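Local coordinates for protein alternansucrase (Leuconostoc mesenteroides, PDB 6HVG) that is a family 70 glycoside hydrolase protein of the TIM-barrel clan that also carries choline-binding-type repeats and holds a calcium ion, at residues N221-K224 against K225-V228; G1179-L1182 against K1183-F1187; P845-S848 against A849-A853. All coordinates share one frame; numbering follows the deposited sequence.

Contact 1: residues N221-K224 against K225-V228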
loop_
_atom_site.group_PDB
_atom_site.type_symbol
_atom_site.label_atom_id
_atom_site.label_comp_id
_atom_site.label_asym_id
_atom_site.label_seq_id
_atom_site.Cartn_x
_atom_site.Cartn_y
_atom_site.Cartn_z
ATOM N N ASN A 221 -21.188 22.061 -31.214
ATOM C CA ASN A 221 -21.938 21.622 -32.381
ATOM C C ASN A 221 -23.382 21.318 -32.021
ATOM O O ASN A 221 -23.642 20.656 -31.009
ATOM C CB ASN A 221 -21.313 20.361 -32.984
ATOM C CG ASN A 221 -19.838 20.519 -33.251
ATOM O OD1 ASN A 221 -19.437 21.254 -34.165
ATOM N ND2 ASN A 221 -19.013 19.846 -32.453
ATOM N N GLN A 222 -24.323 21.777 -32.855
ATOM C CA GLN A 222 -25.704 21.387 -32.668
ATOM C C GLN A 222 -25.796 19.858 -32.774
ATOM O O GLN A 222 -25.326 19.265 -33.737
ATOM C CB GLN A 222 -26.643 22.070 -33.669
ATOM C CG GLN A 222 -28.122 21.868 -33.319
ATOM C CD GLN A 222 -29.080 22.676 -34.159
ATOM O OE1 GLN A 222 -28.676 23.516 -34.961
ATOM N NE2 GLN A 222 -30.371 22.414 -33.983
ATOM N N LEU A 223 -26.391 19.235 -31.765
ATOM C CA LEU A 223 -26.495 17.796 -31.708
ATOM C C LEU A 223 -27.732 17.310 -32.465
ATOM O O LEU A 223 -28.793 17.927 -32.418
ATOM C CB LEU A 223 -26.523 17.328 -30.250
ATOM C CG LEU A 223 -25.178 17.494 -29.527
ATOM C CD1 LEU A 223 -25.293 17.286 -28.029
ATOM C CD2 LEU A 223 -24.129 16.551 -30.090
ATOM N N LYS A 224 -27.563 16.184 -33.159
ATOM C CA LYS A 224 -28.625 15.514 -33.906
ATOM C C LYS A 224 -28.713 14.072 -33.447
ATOM O O LYS A 224 -27.690 13.414 -33.275
ATOM C CB LYS A 224 -28.316 15.536 -35.400
ATOM C CG LYS A 224 -29.092 16.555 -36.224
ATOM C CD LYS A 224 -28.373 17.874 -36.328
ATOM C CE LYS A 224 -29.023 18.797 -37.349
ATOM N NZ LYS A 224 -28.840 18.371 -38.762
ATOM N N LYS A 225 -29.935 13.581 -33.250
ATOM C CA LYS A 225 -30.160 12.178 -32.816
ATOM C C LYS A 225 -29.319 11.795 -31.594
ATOM O O LYS A 225 -28.590 10.817 -31.606
ATOM C CB LYS A 225 -29.965 11.190 -33.984
ATOM C CG LYS A 225 -31.292 10.903 -34.679
ATOM C CD LYS A 225 -31.220 10.120 -35.974
ATOM C CE LYS A 225 -32.632 9.763 -36.420
ATOM N NZ LYS A 225 -32.623 8.962 -37.662
ATOM N N SER A 226 -29.442 12.591 -30.539
ATOM C CA SER A 226 -28.678 12.396 -29.327
ATOM C C SER A 226 -29.437 12.894 -28.104
ATOM O O SER A 226 -30.252 13.788 -28.185
ATOM C CB SER A 226 -27.362 13.144 -29.450
ATOM O OG SER A 226 -26.786 13.342 -28.186
ATOM N N TYR A 227 -29.164 12.280 -26.963
ATOM C CA TYR A 227 -29.643 12.754 -25.669
ATOM C C TYR A 227 -28.707 13.855 -25.203
ATOM O O TYR A 227 -27.495 13.778 -25.424
ATOM C CB TYR A 227 -29.608 11.633 -24.621
ATOM C CG TYR A 227 -30.695 10.594 -24.743
ATOM C CD1 TYR A 227 -32.011 10.890 -24.386
ATOM C CD2 TYR A 227 -30.411 9.299 -25.166
ATOM C CE1 TYR A 227 -33.020 9.936 -24.473
ATOM C CE2 TYR A 227 -31.407 8.338 -25.241
ATOM C CZ TYR A 227 -32.710 8.667 -24.901
ATOM O OH TYR A 227 -33.701 7.743 -24.981
ATOM N N VAL A 228 -29.265 14.875 -24.565
ATOM C CA VAL A 228 -28.459 15.845 -23.812
ATOM C C VAL A 228 -29.147 16.242 -22.513
ATOM O O VAL A 228 -30.369 16.444 -22.468
ATOM C CB VAL A 228 -28.182 17.139 -24.593
ATOM C CG1 VAL A 228 -27.027 17.894 -23.949
ATOM C CG2 VAL A 228 -27.869 16.834 -26.042
#
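From L223 and K224 the chain steps through K225 with a left-handed backbone (phi 50°) toward S226 and V228, while the extended K225 side chain leads outward. This conformation places K225 and S226 together opposite F238, the signature of a G1 beta bulge at the start of strand 226-229. S226 comes next. Its OG, turned anti to its own backbone N (chi1 161°), donates a hydrogen bond to Y227 O (2.9 Å), from above the carbonyl plane. L223 CD1 also lies near this hydroxyl, 4.2 Å from S226 OG. Y227 points away from the preceding loop and sets its ring edge-to-face with Y237, its OH bonding to Q256. V228 then returns to the inner side: its CG2, beside its backbone N, meets L223 CD1 at 3.3 Å, the two branched ends crossing at a slant. The apolar link from L223 to V228 thus spans the bend, whereas K224 NZ makes a weak hydrogen bond to G240 O. Strand 226-229 pairs antiparallel with strand 235-238 in a short hairpin, consistent with the choline-binding-type repeats of this chain; V228 also rests on F238, and the L223 backbone bonds back to G215 of strand 212-216.

Contact 2: residues G1179-L1182 against K1183-F1187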
loop_
_atom_site.group_PDB
_atom_site.type_symbol
_atom_site.label_atom_id
_atom_site.label_comp_id
_atom_site.label_asym_id
_atom_site.label_seq_id
_atom_site.Cartn_x
_atom_site.Cartn_y
_atom_site.Cartn_z
ATOM N N GLY A 1179 -0.949 -9.286 11.494
ATOM C CA GLY A 1179 -1.031 -10.723 11.736
ATOM C C GLY A 1179 -2.335 -11.193 12.373
ATOM O O GLY A 1179 -2.392 -12.246 12.968
ATOM N N ASN A 1180 -3.382 -10.399 12.234
ATOM C CA ASN A 1180 -4.701 -10.756 12.698
ATOM C C ASN A 1180 -5.483 -11.323 11.557
ATOM O O ASN A 1180 -5.465 -10.810 10.444
ATOM C CB ASN A 1180 -5.439 -9.546 13.244
ATOM C CG ASN A 1180 -4.814 -9.023 14.509
ATOM O OD1 ASN A 1180 -4.304 -9.797 15.321
ATOM N ND2 ASN A 1180 -4.840 -7.699 14.682
ATOM N N GLN A 1181 -6.182 -12.401 11.844
ATOM C CA GLN A 1181 -6.922 -13.110 10.825
ATOM C C GLN A 1181 -7.919 -12.152 10.216
ATOM O O GLN A 1181 -8.555 -11.397 10.961
ATOM C CB GLN A 1181 -7.622 -14.283 11.507
ATOM C CG GLN A 1181 -8.408 -15.185 10.605
ATOM C CD GLN A 1181 -8.931 -16.392 11.336
ATOM O OE1 GLN A 1181 -8.219 -17.015 12.118
ATOM N NE2 GLN A 1181 -10.163 -16.772 11.033
ATOM N N LEU A 1182 -8.058 -12.167 8.887
ATOM C CA LEU A 1182 -9.080 -11.330 8.228
ATOM C C LEU A 1182 -10.437 -11.767 8.730
ATOM O O LEU A 1182 -10.620 -12.937 9.048
ATOM C CB LEU A 1182 -9.043 -11.430 6.699
ATOM C CG LEU A 1182 -8.004 -10.643 5.904
ATOM C CD1 LEU A 1182 -8.291 -10.792 4.416
ATOM C CD2 LEU A 1182 -7.940 -9.169 6.253
ATOM N N LYS A 1183 -11.375 -10.832 8.839
ATOM C CA LYS A 1183 -12.691 -11.112 9.466
ATOM C C LYS A 1183 -13.487 -12.201 8.738
ATOM O O LYS A 1183 -14.014 -13.119 9.371
ATOM C CB LYS A 1183 -13.538 -9.828 9.650
ATOM C CG LYS A 1183 -13.780 -8.989 8.396
ATOM C CD LYS A 1183 -14.872 -7.927 8.612
ATOM C CE LYS A 1183 -14.375 -6.666 9.327
ATOM N NZ LYS A 1183 -13.720 -5.682 8.411
ATOM N N ASP A 1184 -13.551 -12.115 7.409
ATOM C CA ASP A 1184 -14.405 -13.014 6.616
ATOM C C ASP A 1184 -13.582 -13.892 5.668
ATOM O O ASP A 1184 -13.761 -13.834 4.446
ATOM C CB ASP A 1184 -15.434 -12.183 5.820
ATOM C CG ASP A 1184 -16.277 -11.259 6.717
ATOM O OD1 ASP A 1184 -16.586 -11.654 7.867
ATOM O OD2 ASP A 1184 -16.620 -10.135 6.262
ATOM N N THR A 1185 -12.688 -14.697 6.234
ATOM C CA THR A 1185 -11.819 -15.531 5.432
ATOM C C THR A 1185 -12.004 -17.008 5.753
ATOM O O THR A 1185 -12.051 -17.423 6.919
ATOM C CB THR A 1185 -10.308 -15.183 5.583
ATOM O OG1 THR A 1185 -9.547 -15.919 4.622
ATOM C CG2 THR A 1185 -9.789 -15.568 6.978
ATOM N N ASP A 1186 -12.065 -17.795 4.685
ATOM C CA ASP A 1186 -12.061 -19.245 4.805
ATOM C C ASP A 1186 -10.636 -19.745 4.849
ATOM O O ASP A 1186 -10.415 -20.916 5.129
ATOM C CB ASP A 1186 -12.779 -19.909 3.615
ATOM C CG ASP A 1186 -14.122 -19.282 3.327
ATOM O OD1 ASP A 1186 -14.816 -18.933 4.319
ATOM O OD2 ASP A 1186 -14.448 -19.115 2.119
ATOM N N PHE A 1187 -9.678 -18.871 4.542
ATOM C CA PHE A 1187 -8.274 -19.241 4.529
ATOM C C PHE A 1187 -7.712 -19.237 5.952
ATOM O O PHE A 1187 -7.112 -18.269 6.391
ATOM C CB PHE A 1187 -7.505 -18.305 3.620
ATOM C CG PHE A 1187 -6.217 -18.882 3.086
ATOM C CD1 PHE A 1187 -5.225 -19.359 3.939
ATOM C CD2 PHE A 1187 -5.987 -18.916 1.719
ATOM C CE1 PHE A 1187 -4.035 -19.843 3.435
ATOM C CE2 PHE A 1187 -4.792 -19.389 1.223
ATOM C CZ PHE A 1187 -3.820 -19.858 2.080
#
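Between L1182 and T1185 the backbone bends through K1183 and D1184, the first with helix-like angles, to bring L1182 CA within 5.7 Å of T1185 CA without a hydrogen bond joining the two segments. The bend leads into an ST turn at T1185, in the loop that connects antiparallel strands 1166-1175 and 1190-1197 of the family 70 region. Across the bend the contact is made mostly by side-chain carbons, with L1182 O as well. L1182 CB faces T1185 CB at 4.1 Å, and the methyl CG2 of T1185 lies 3.4 Å from L1182 O. The same methyl also meets Q1181 CG at 3.9 Å, the glutamine chain passing at a slant to the threonine. Q1181 can reach there because its CG stands anti to the backbone N (chi1 -178°) and the chain stays extended. The side chains of K1183 and D1184 leave the backbone away from the L1182 side. On strand 1166-1175, R1174 is touched by the side chains of both L1182 and T1185 and exchanges backbone hydrogen bonds with L1182 and F1187. D521 OD2 holds the T1185 hydroxyl from outside the loop, while from within it F1187 N donates to T1185 OG1 at 3.0 Å, with an N-H...O angle of 146°.

Contact 3: residues P845-S848 against A849-A853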
loop_
_atom_site.group_PDB
_atom_site.type_symbol
_atom_site.label_atom_id
_atom_site.label_comp_id
_atom_site.label_asym_id
_atom_site.label_seq_id
_atom_site.Cartn_x
_atom_site.Cartn_y
_atom_site.Cartn_z
ATOM N N PRO A 845 22.880 24.985 -5.345
ATOM C CA PRO A 845 23.710 26.100 -4.893
ATOM C C PRO A 845 23.269 26.662 -3.548
ATOM O O PRO A 845 24.109 26.921 -2.691
ATOM C CB PRO A 845 23.548 27.136 -6.016
ATOM C CG PRO A 845 23.122 26.337 -7.195
ATOM C CD PRO A 845 22.211 25.300 -6.617
ATOM N N VAL A 846 21.967 26.832 -3.360
ATOM C CA VAL A 846 21.435 27.403 -2.105
ATOM C C VAL A 846 21.707 26.473 -0.928
ATOM O O VAL A 846 22.169 26.897 0.118
ATOM C CB VAL A 846 19.911 27.670 -2.164
ATOM C CG1 VAL A 846 19.459 28.466 -0.947
ATOM C CG2 VAL A 846 19.556 28.421 -3.436
ATOM N N ILE A 847 21.454 25.191 -1.117
ATOM C CA ILE A 847 21.666 24.215 -0.067
ATOM C C ILE A 847 23.173 24.054 0.206
ATOM O O ILE A 847 23.574 23.885 1.347
ATOM C CB ILE A 847 21.031 22.857 -0.434
ATOM C CG1 ILE A 847 19.522 22.996 -0.723
ATOM C CG2 ILE A 847 21.240 21.858 0.686
ATOM C CD1 ILE A 847 18.899 21.746 -1.307
ATOM N N SER A 848 24.005 24.120 -0.843
ATOM C CA SER A 848 25.462 24.032 -0.692
ATOM C C SER A 848 26.010 25.202 0.126
ATOM O O SER A 848 26.913 25.035 0.950
ATOM C CB SER A 848 26.149 23.985 -2.054
ATOM O OG SER A 848 25.761 22.820 -2.783
ATOM N N ALA A 849 25.448 26.383 -0.106
ATOM C CA ALA A 849 25.797 27.571 0.656
ATOM C C ALA A 849 25.411 27.437 2.114
ATOM O O ALA A 849 26.220 27.721 3.018
ATOM C CB ALA A 849 25.130 28.795 0.057
ATOM N N LEU A 850 24.177 27.008 2.348
ATOM C CA LEU A 850 23.684 26.772 3.707
ATOM C C LEU A 850 24.582 25.794 4.454
ATOM O O LEU A 850 24.876 25.978 5.639
ATOM C CB LEU A 850 22.228 26.266 3.677
ATOM C CG LEU A 850 21.184 27.319 3.287
ATOM C CD1 LEU A 850 19.855 26.651 2.975
ATOM C CD2 LEU A 850 20.996 28.380 4.355
ATOM N N LEU A 851 25.015 24.763 3.743
ATOM C CA LEU A 851 25.841 23.711 4.338
ATOM C C LEU A 851 27.215 24.207 4.743
ATOM O O LEU A 851 27.696 23.854 5.820
ATOM C CB LEU A 851 25.978 22.516 3.387
ATOM C CG LEU A 851 24.794 21.554 3.447
ATOM C CD1 LEU A 851 24.753 20.668 2.215
ATOM C CD2 LEU A 851 24.844 20.724 4.718
ATOM N N LYS A 852 27.827 25.022 3.890
ATOM C CA LYS A 852 29.137 25.641 4.184
ATOM C C LYS A 852 29.040 26.723 5.252
ATOM O O LYS A 852 29.938 26.867 6.102
ATOM C CB LYS A 852 29.760 26.199 2.909
ATOM C CG LYS A 852 30.223 25.106 1.966
ATOM C CD LYS A 852 30.890 25.625 0.702
ATOM C CE LYS A 852 29.860 25.939 -0.367
ATOM N NZ LYS A 852 30.432 26.366 -1.676
ATOM N N ALA A 853 27.939 27.465 5.215
ATOM C CA ALA A 853 27.643 28.475 6.229
ATOM C C ALA A 853 27.427 27.827 7.591
ATOM O O ALA A 853 27.743 28.420 8.636
ATOM C CB ALA A 853 26.406 29.266 5.829
#
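A chi1 of -57° puts CG1 of I847 beside its backbone N and leaves CG2 anti to that N, facing one turn ahead toward L851. L851 also holds its CG beside its own backbone N, and its CD1 meets I847 CG2 at 4.0 Å. The two side chains lie alongside each other and point the same way, as expected of residues four apart on one alpha-helix. The CD1 methyl of L851 additionally comes within 3.5 Å of I847 O, so this branch covers the carbonyl to which L851 N itself bonds. A second i to i+4 pair lies one residue earlier. V846 CG1 approaches L850 CD1 more loosely, at 4.3 Å, and L850 CG lies 3.3 Å from V846 O.

Four successive backbone hydrogen bonds tie the two segments in the i to i+4 pattern, from A849 N to P845 O through K852 N to S848 O. The straightest is L850 N to V846 O, 3.0 Å long with an N-H...O angle of 167°. In each of the four, the donor is tilted somewhat out of the carbonyl plane. K852 kinks at chi3 (-86°), which folds its CE back to 3.4 Å from S848 O and drapes the aliphatic chain over that carbonyl on an exposed side of the helix. S848 turns its hydroxyl backward instead, and its OG is hydrogen-bonded to N844 O in the preceding turn.

The buried side of helix 844-857, which belongs to the family 70 region, packs into several elements. V846, I847 and L850 rest on P808, Y811 and A812 of helix 807-814, and L851 fits against the loop residues L815 and L1077. M829 of helix 826-829 touches I847 and also S848, while V846 and A853 touch V945 and L944 of strand 940-947.

In the fold
From the N terminus, contact 1 comes first, turning the chain into the hairpin of strands 226-229 and 235-238. Contact 3 follows, closing no loop but lying within helix 844-857, which follows helix 826-829 and precedes strand 862-866 of the large antiparallel sheet. Contact 2 comes last, rounding the connection between strands 1166-1175 and 1190-1197 of a six-stranded sheet. All three are in series: none nests or crosses. Contacts 2 and 3 share the family 70 range, yet their centres are about 53 Å apart, and contact 1 is farther from contact 3, at about 62 Å between centres. Through D1186, contact 2 also makes a weak hydrogen bond to Q1383 in a putative cell-wall-binding repeat near the C terminus.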